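Local structure of porin B (Pseudomonas putida, 4GEY) at residues Arg107-Val119 with Gln411-Ala425. The protein forms a beta-barrel channel in the outer membrane that binds glucose and probably lets sugars diffuse through to the periplasm. The protein carries 2 engineered substitutions. Sequence-based numbering, arbitrary orientation.
Sequences RISDPRAGQFSSV and QYIKSPGGVDEVDNA. With DMU (decyl-beta-D-maltopyranoside), chain L; DMU (decyl-beta-D-maltopyranoside), chain K.
Ile108 and Val119, near the two ends of 107-119, bury the most surface of that segment against 411-425. CG2 of Ile108 lies 3.6 Å from CB of Pro416, the two side chains crossing at about a right angle, while its CG1 reaches CB of Ala425. Val119 CG1 meets CD1 of Ile413, and the amide of Gln115, on an extended side chain with CG anti to the backbone N (chi1 -170°), lies across the same isoleucine; its OE1 bonds to Ser104. Ala113 CB and Val419 CG2 touch at 4.0 Å.

Backbone packs on backbone at Gly417, whose positive phi (62°) suits glycine and whose CA comes within 3.4 Å of Gly114 O. Phe116 brings CE2 to 3.5 Å from Gly417 O.

One hydrogen bond spans the segments: Gln411 NE2 donates to Val119 O at 3.2 Å, nearly straight (171°) and close to its own amide plane, while OE1 accepts from Asn167. Within 107-119, Asp110 OD1 closes an Asx turn with Arg112 N and pairs with Arg112 NH1 at 2.6 Å; OD2 bonds to Tyr377.

On the other face of the strand Tyr412 has C37 of DMU chain L at its ring edge, and Lys414 NZ donates to O49 of DMU chain K at 2.9 Å. The last turn of helix 103-108 and the loop after it thus pack against the lumen-facing side of strand 404-414 and the loop 415-424 leading to strand 425-435, with the detergent on the outer, membrane-facing side. Glu389 of neighbouring strand 388-399 ties the loops together, accepting from the backbone N of Phe116, Ser117 and Gly417.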
loop_
_atom_site.group_PDB
_atom_site.type_symbol
_atom_site.label_atom_id
_atom_site.label_comp_id
_atom_site.label_asym_id
_atom_site.label_seq_id
_atom_site.Cartn_x
_atom_site.Cartn_y
_atom_site.Cartn_z
ATOM N N ARG A 107 -8.723 1.301 19.040
ATOM C CA ARG A 107 -7.954 1.485 20.292
ATOM C C ARG A 107 -6.766 2.481 20.224
ATOM O O ARG A 107 -6.580 3.281 21.134
ATOM C CB ARG A 107 -7.439 0.144 20.831
ATOM C CG ARG A 107 -8.504 -0.824 21.294
ATOM C CD ARG A 107 -9.220 -0.387 22.584
ATOM N NE ARG A 107 -10.661 -0.466 22.388
ATOM C CZ ARG A 107 -11.462 -1.278 23.053
ATOM N NH1 ARG A 107 -10.969 -2.062 23.995
ATOM N NH2 ARG A 107 -12.762 -1.290 22.792
ATOM N N ILE A 108 -5.960 2.421 19.170
ATOM C CA ILE A 108 -4.712 3.185 19.131
ATOM C C ILE A 108 -4.883 4.694 18.940
ATOM O O ILE A 108 -4.270 5.490 19.655
ATOM C CB ILE A 108 -3.759 2.651 18.038
ATOM C CG1 ILE A 108 -3.075 1.366 18.502
ATOM C CG2 ILE A 108 -2.691 3.667 17.691
ATOM C CD1 ILE A 108 -3.784 0.149 18.053
ATOM N N SER A 109 -5.722 5.081 17.982
ATOM C CA SER A 109 -5.847 6.482 17.564
ATOM C C SER A 109 -6.544 7.422 18.536
ATOM O O SER A 109 -7.479 7.060 19.233
ATOM C CB SER A 109 -6.580 6.572 16.228
ATOM O OG SER A 109 -5.755 6.128 15.170
ATOM N N ASP A 110 -6.082 8.658 18.557
ATOM C CA ASP A 110 -6.914 9.727 19.049
ATOM C C ASP A 110 -8.114 9.792 18.092
ATOM O O ASP A 110 -7.937 9.846 16.886
ATOM C CB ASP A 110 -6.123 11.023 18.986
ATOM C CG ASP A 110 -6.691 12.091 19.864
ATOM O OD1 ASP A 110 -7.790 12.604 19.540
ATOM O OD2 ASP A 110 -6.024 12.428 20.867
ATOM N N PRO A 111 -9.340 9.776 18.620
ATOM C CA PRO A 111 -10.494 9.816 17.714
ATOM C C PRO A 111 -10.580 11.070 16.858
ATOM O O PRO A 111 -11.313 11.040 15.873
ATOM C CB PRO A 111 -11.705 9.742 18.662
ATOM C CG PRO A 111 -11.175 10.109 20.006
ATOM C CD PRO A 111 -9.747 9.638 20.030
ATOM N N ARG A 112 -9.875 12.145 17.198
ATOM C CA ARG A 112 -9.924 13.316 16.321
ATOM C C ARG A 112 -8.633 13.544 15.553
ATOM O O ARG A 112 -8.447 14.592 14.929
ATOM C CB ARG A 112 -10.375 14.586 17.058
ATOM C CG ARG A 112 -9.569 14.936 18.278
ATOM C CD ARG A 112 -10.365 14.752 19.530
ATOM N NE ARG A 112 -9.977 15.687 20.583
ATOM C CZ ARG A 112 -8.970 15.511 21.436
ATOM N NH1 ARG A 112 -8.192 14.445 21.379
ATOM N NH2 ARG A 112 -8.733 16.434 22.351
ATOM N N ALA A 113 -7.760 12.545 15.592
ATOM C CA ALA A 113 -6.488 12.581 14.883
ATOM C C ALA A 113 -5.941 11.157 14.778
ATOM O O ALA A 113 -5.064 10.740 15.543
ATOM C CB ALA A 113 -5.489 13.506 15.592
ATOM N N GLY A 114 -6.477 10.415 13.820
ATOM C CA GLY A 114 -6.212 8.999 13.711
ATOM C C GLY A 114 -4.824 8.720 13.195
ATOM O O GLY A 114 -4.195 9.586 12.584
ATOM N N GLN A 115 -4.357 7.503 13.446
ATOM C CA GLN A 115 -3.054 7.047 12.997
ATOM C C GLN A 115 -2.912 7.162 11.484
ATOM O O GLN A 115 -3.864 6.925 10.751
ATOM C CB GLN A 115 -2.835 5.587 13.408
ATOM C CG GLN A 115 -1.421 5.135 13.187
ATOM C CD GLN A 115 -1.236 3.678 13.413
ATOM O OE1 GLN A 115 -2.138 3.000 13.911
ATOM N NE2 GLN A 115 -0.060 3.165 13.045
ATOM N N PHE A 116 -1.729 7.533 11.013
ATOM C CA PHE A 116 -1.522 7.636 9.581
ATOM C C PHE A 116 -1.376 6.245 8.999
ATOM O O PHE A 116 -2.137 5.852 8.121
ATOM C CB PHE A 116 -0.327 8.540 9.242
ATOM C CG PHE A 116 -0.607 9.986 9.450
ATOM C CD1 PHE A 116 -1.294 10.711 8.495
ATOM C CD2 PHE A 116 -0.221 10.620 10.622
ATOM C CE1 PHE A 116 -1.585 12.057 8.689
ATOM C CE2 PHE A 116 -0.498 11.964 10.825
ATOM C CZ PHE A 116 -1.185 12.686 9.855
ATOM N N SER A 117 -0.409 5.497 9.513
ATOM C CA SER A 117 -0.276 4.088 9.187
ATOM C C SER A 117 -1.381 3.294 9.893
ATOM O O SER A 117 -2.289 3.869 10.497
ATOM C CB SER A 117 1.109 3.566 9.594
ATOM O OG SER A 117 1.320 2.239 9.128
ATOM N N SER A 118 -1.297 1.973 9.810
ATOM C CA SER A 118 -2.363 1.095 10.263
ATOM C C SER A 118 -1.752 -0.241 10.635
ATOM O O SER A 118 -0.863 -0.745 9.938
ATOM C CB SER A 118 -3.398 0.900 9.152
ATOM O OG SER A 118 -4.170 -0.264 9.382
ATOM N N VAL A 119 -2.222 -0.820 11.733
ATOM C CA VAL A 119 -1.635 -2.058 12.231
ATOM C C VAL A 119 -2.248 -3.277 11.565
ATOM O O VAL A 119 -1.887 -4.413 11.868
ATOM C CB VAL A 119 -1.765 -2.171 13.756
ATOM C CG1 VAL A 119 -1.073 -1.004 14.394
ATOM C CG2 VAL A 119 -3.232 -2.211 14.172
ATOM N N GLN A 411 4.369 -5.062 16.619
ATOM C CA GLN A 411 4.373 -3.707 16.084
ATOM C C GLN A 411 4.495 -2.682 17.186
ATOM O O GLN A 411 3.899 -2.844 18.253
ATOM C CB GLN A 411 3.090 -3.454 15.312
ATOM C CG GLN A 411 3.040 -4.181 13.997
ATOM C CD GLN A 411 1.748 -3.943 13.284
ATOM O OE1 GLN A 411 1.455 -2.819 12.898
ATOM N NE2 GLN A 411 0.958 -4.995 13.105
ATOM N N TYR A 412 5.262 -1.626 16.921
ATOM C CA TYR A 412 5.466 -0.545 17.879
ATOM C C TYR A 412 5.207 0.785 17.214
ATOM O O TYR A 412 5.733 1.059 16.136
ATOM C CB TYR A 412 6.896 -0.557 18.409
ATOM C CG TYR A 412 7.085 0.219 19.703
ATOM C CD1 TYR A 412 6.512 -0.226 20.893
ATOM C CD2 TYR A 412 7.850 1.375 19.740
ATOM C CE1 TYR A 412 6.690 0.470 22.077
ATOM C CE2 TYR A 412 8.031 2.081 20.925
ATOM C CZ TYR A 412 7.451 1.625 22.088
ATOM O OH TYR A 412 7.622 2.326 23.265
ATOM N N ILE A 413 4.416 1.627 17.869
ATOM C CA ILE A 413 4.000 2.897 17.290
ATOM C C ILE A 413 4.248 4.080 18.227
ATOM O O ILE A 413 3.660 4.172 19.303
ATOM C CB ILE A 413 2.509 2.860 16.932
ATOM C CG1 ILE A 413 2.192 1.587 16.159
ATOM C CG2 ILE A 413 2.128 4.053 16.093
ATOM C CD1 ILE A 413 0.779 1.210 16.275
ATOM N N LYS A 414 5.115 4.990 17.798
ATOM C CA LYS A 414 5.434 6.174 18.573
ATOM C C LYS A 414 4.630 7.350 18.042
ATOM O O LYS A 414 4.684 7.651 16.847
ATOM C CB LYS A 414 6.924 6.479 18.471
ATOM C CG LYS A 414 7.402 7.513 19.471
ATOM C CD LYS A 414 8.088 8.678 18.778
ATOM C CE LYS A 414 7.379 9.994 19.064
ATOM N NZ LYS A 414 7.391 10.383 20.500
ATOM N N SER A 415 3.894 8.012 18.932
ATOM C CA SER A 415 2.985 9.083 18.534
ATOM C C SER A 415 2.046 8.674 17.401
ATOM O O SER A 415 2.243 9.069 16.253
ATOM C CB SER A 415 3.757 10.338 18.126
ATOM O OG SER A 415 4.503 10.846 19.213
ATOM N N PRO A 416 1.030 7.868 17.723
ATOM C CA PRO A 416 -0.051 7.578 16.787
ATOM C C PRO A 416 -0.656 8.879 16.278
ATOM O O PRO A 416 -0.878 9.802 17.073
ATOM C CB PRO A 416 -1.052 6.833 17.660
ATOM C CG PRO A 416 -0.205 6.145 18.648
ATOM C CD PRO A 416 0.864 7.135 18.986
ATOM N N GLY A 417 -0.886 8.957 14.971
ATOM C CA GLY A 417 -1.392 10.169 14.356
ATOM C C GLY A 417 -0.485 11.381 14.483
ATOM O O GLY A 417 -0.909 12.510 14.221
ATOM N N GLY A 418 0.766 11.157 14.878
ATOM C CA GLY A 418 1.711 12.248 15.061
ATOM C C GLY A 418 1.525 12.954 16.399
ATOM O O GLY A 418 2.197 13.948 16.694
ATOM N N VAL A 419 0.626 12.421 17.220
ATOM C CA VAL A 419 0.259 13.082 18.455
ATOM C C VAL A 419 1.081 12.615 19.647
ATOM O O VAL A 419 0.882 11.516 20.174
ATOM C CB VAL A 419 -1.225 12.928 18.746
ATOM C CG1 VAL A 419 -1.586 13.685 20.008
ATOM C CG2 VAL A 419 -2.017 13.443 17.573
ATOM N N ASP A 420 1.992 13.481 20.085
ATOM C CA ASP A 420 2.892 13.157 21.180
ATOM C C ASP A 420 2.164 12.880 22.482
ATOM O O ASP A 420 2.715 12.251 23.385
ATOM C CB ASP A 420 3.897 14.274 21.374
ATOM C CG ASP A 420 4.902 14.333 20.256
ATOM O OD1 ASP A 420 5.052 13.322 19.536
ATOM O OD2 ASP A 420 5.546 15.383 20.097
ATOM N N GLU A 421 0.921 13.326 22.568
ATOM C CA GLU A 421 0.148 13.136 23.787
ATOM C C GLU A 421 -0.440 11.727 23.890
ATOM O O GLU A 421 -1.018 11.372 24.910
ATOM C CB GLU A 421 -0.943 14.204 23.919
ATOM C CG GLU A 421 -0.394 15.612 24.251
ATOM C CD GLU A 421 0.528 16.187 23.168
ATOM O OE1 GLU A 421 0.288 15.917 21.968
ATOM O OE2 GLU A 421 1.501 16.900 23.523
ATOM N N VAL A 422 -0.276 10.929 22.839
ATOM C CA VAL A 422 -0.771 9.562 22.843
ATOM C C VAL A 422 0.399 8.647 23.150
ATOM O O VAL A 422 1.432 8.722 22.491
ATOM C CB VAL A 422 -1.397 9.161 21.471
ATOM C CG1 VAL A 422 -1.704 7.676 21.446
ATOM C CG2 VAL A 422 -2.653 9.973 21.168
ATOM N N ASP A 423 0.247 7.794 24.160
ATOM C CA ASP A 423 1.340 6.917 24.589
ATOM C C ASP A 423 1.734 5.935 23.500
ATOM O O ASP A 423 0.898 5.542 22.677
ATOM C CB ASP A 423 0.954 6.155 25.840
ATOM C CG ASP A 423 0.695 7.060 27.013
ATOM O OD1 ASP A 423 1.341 8.127 27.102
ATOM O OD2 ASP A 423 -0.151 6.700 27.859
ATOM N N ASN A 424 3.009 5.564 23.483
ATOM C CA ASN A 424 3.503 4.561 22.545
ATOM C C ASN A 424 2.637 3.318 22.628
ATOM O O ASN A 424 2.230 2.921 23.717
ATOM C CB ASN A 424 4.956 4.179 22.862
ATOM C CG ASN A 424 5.912 5.343 22.711
ATOM O OD1 ASN A 424 5.505 6.467 22.408
ATOM N ND2 ASN A 424 7.193 5.079 22.925
ATOM N N ALA A 425 2.348 2.714 21.483
ATOM C CA ALA A 425 1.515 1.520 21.448
ATOM C C ALA A 425 2.335 0.271 21.132
ATOM O O ALA A 425 3.164 0.280 20.213
ATOM C CB ALA A 425 0.396 1.690 20.438
HETATM C C1 DMU L . 9.321 13.450 18.493
HETATM C C2 DMU L . 8.598 14.703 18.449
HETATM C C3 DMU L . 8.760 15.727 19.515
HETATM C C4 DMU L . 10.052 15.582 20.352
HETATM O O5 DMU L . 10.248 14.080 20.654
HETATM C C6 DMU L . 10.418 13.310 19.448
HETATM O O7 DMU L . 8.765 17.054 18.939
HETATM O O16 DMU L . 10.686 11.945 19.804
HETATM C C18 DMU L . 11.820 11.300 19.224
HETATM C C19 DMU L . 11.888 9.752 19.296
HETATM C C22 DMU L . 11.695 8.890 17.995
HETATM C C25 DMU L . 11.760 7.371 18.174
HETATM C C28 DMU L . 11.288 6.439 17.075
HETATM C C31 DMU L . 10.879 5.041 17.492
HETATM C C34 DMU L . 10.691 3.967 16.442
HETATM C C37 DMU L . 9.609 2.952 16.640
HETATM O O49 DMU L . 9.830 13.221 17.112
HETATM O O55 DMU L . 7.182 14.392 18.184
HETATM C C57 DMU L . 10.055 16.300 21.502
HETATM O O61 DMU L . 10.693 15.738 22.597
HETATM C C5 DMU L . 8.390 19.361 19.510
HETATM C C7 DMU L . 8.615 19.901 20.814
HETATM C C8 DMU L . 7.473 19.743 21.722
HETATM C C9 DMU L . 7.080 18.254 21.932
HETATM O O1 DMU L . 7.253 17.464 20.626
HETATM C C10 DMU L . 7.840 18.000 19.416
HETATM O O2 DMU L . 7.781 20.283 22.975
HETATM O O3 DMU L . 9.638 19.455 18.742
HETATM O O4 DMU L . 8.909 21.323 20.653
HETATM C C11 DMU L . 5.829 18.135 22.336
HETATM O O6 DMU L . 5.346 16.860 22.572
HETATM C C1 DMU K . 8.198 8.592 23.793
HETATM C C2 DMU K . 8.048 9.946 24.223
HETATM C C3 DMU K . 8.741 10.257 25.488
HETATM C C4 DMU K . 10.201 9.759 25.535
HETATM O O5 DMU K . 10.376 8.437 24.742
HETATM C C6 DMU K . 9.580 8.253 23.549
HETATM O O7 DMU K . 8.793 11.679 25.718
HETATM O O16 DMU K . 9.714 6.894 23.116
HETATM C C18 DMU K . 10.962 6.437 22.608
HETATM C C19 DMU K . 11.247 4.909 22.615
HETATM C C22 DMU K . 12.156 4.301 21.487
HETATM C C25 DMU K . 12.288 2.776 21.405
HETATM C C28 DMU K . 12.471 2.134 20.034
HETATM C C31 DMU K . 12.413 0.617 19.880
HETATM C C34 DMU K . 12.543 0.003 18.504
HETATM O O49 DMU K . 7.377 8.398 22.578
HETATM O O55 DMU K . 6.619 10.295 24.260
HETATM C C57 DMU K . 10.635 9.596 26.807
HETATM O O61 DMU K . 12.012 9.613 26.988
HETATM C C5 DMU K . 8.271 13.547 27.021
HETATM C C7 DMU K . 9.295 13.648 28.004
HETATM C C8 DMU K . 8.888 13.080 29.301
HETATM C C9 DMU K . 8.536 11.556 29.230
HETATM O O1 DMU K . 8.032 11.202 27.814
HETATM C C10 DMU K . 7.947 12.155 26.714
HETATM O O2 DMU K . 9.904 13.278 30.237
HETATM O O3 DMU K . 8.639 14.272 25.786
HETATM O O4 DMU K . 9.615 15.051 28.154
HETATM C C11 DMU K . 7.604 11.200 30.100
HETATM O O6 DMU K . 7.809 11.543 31.419
#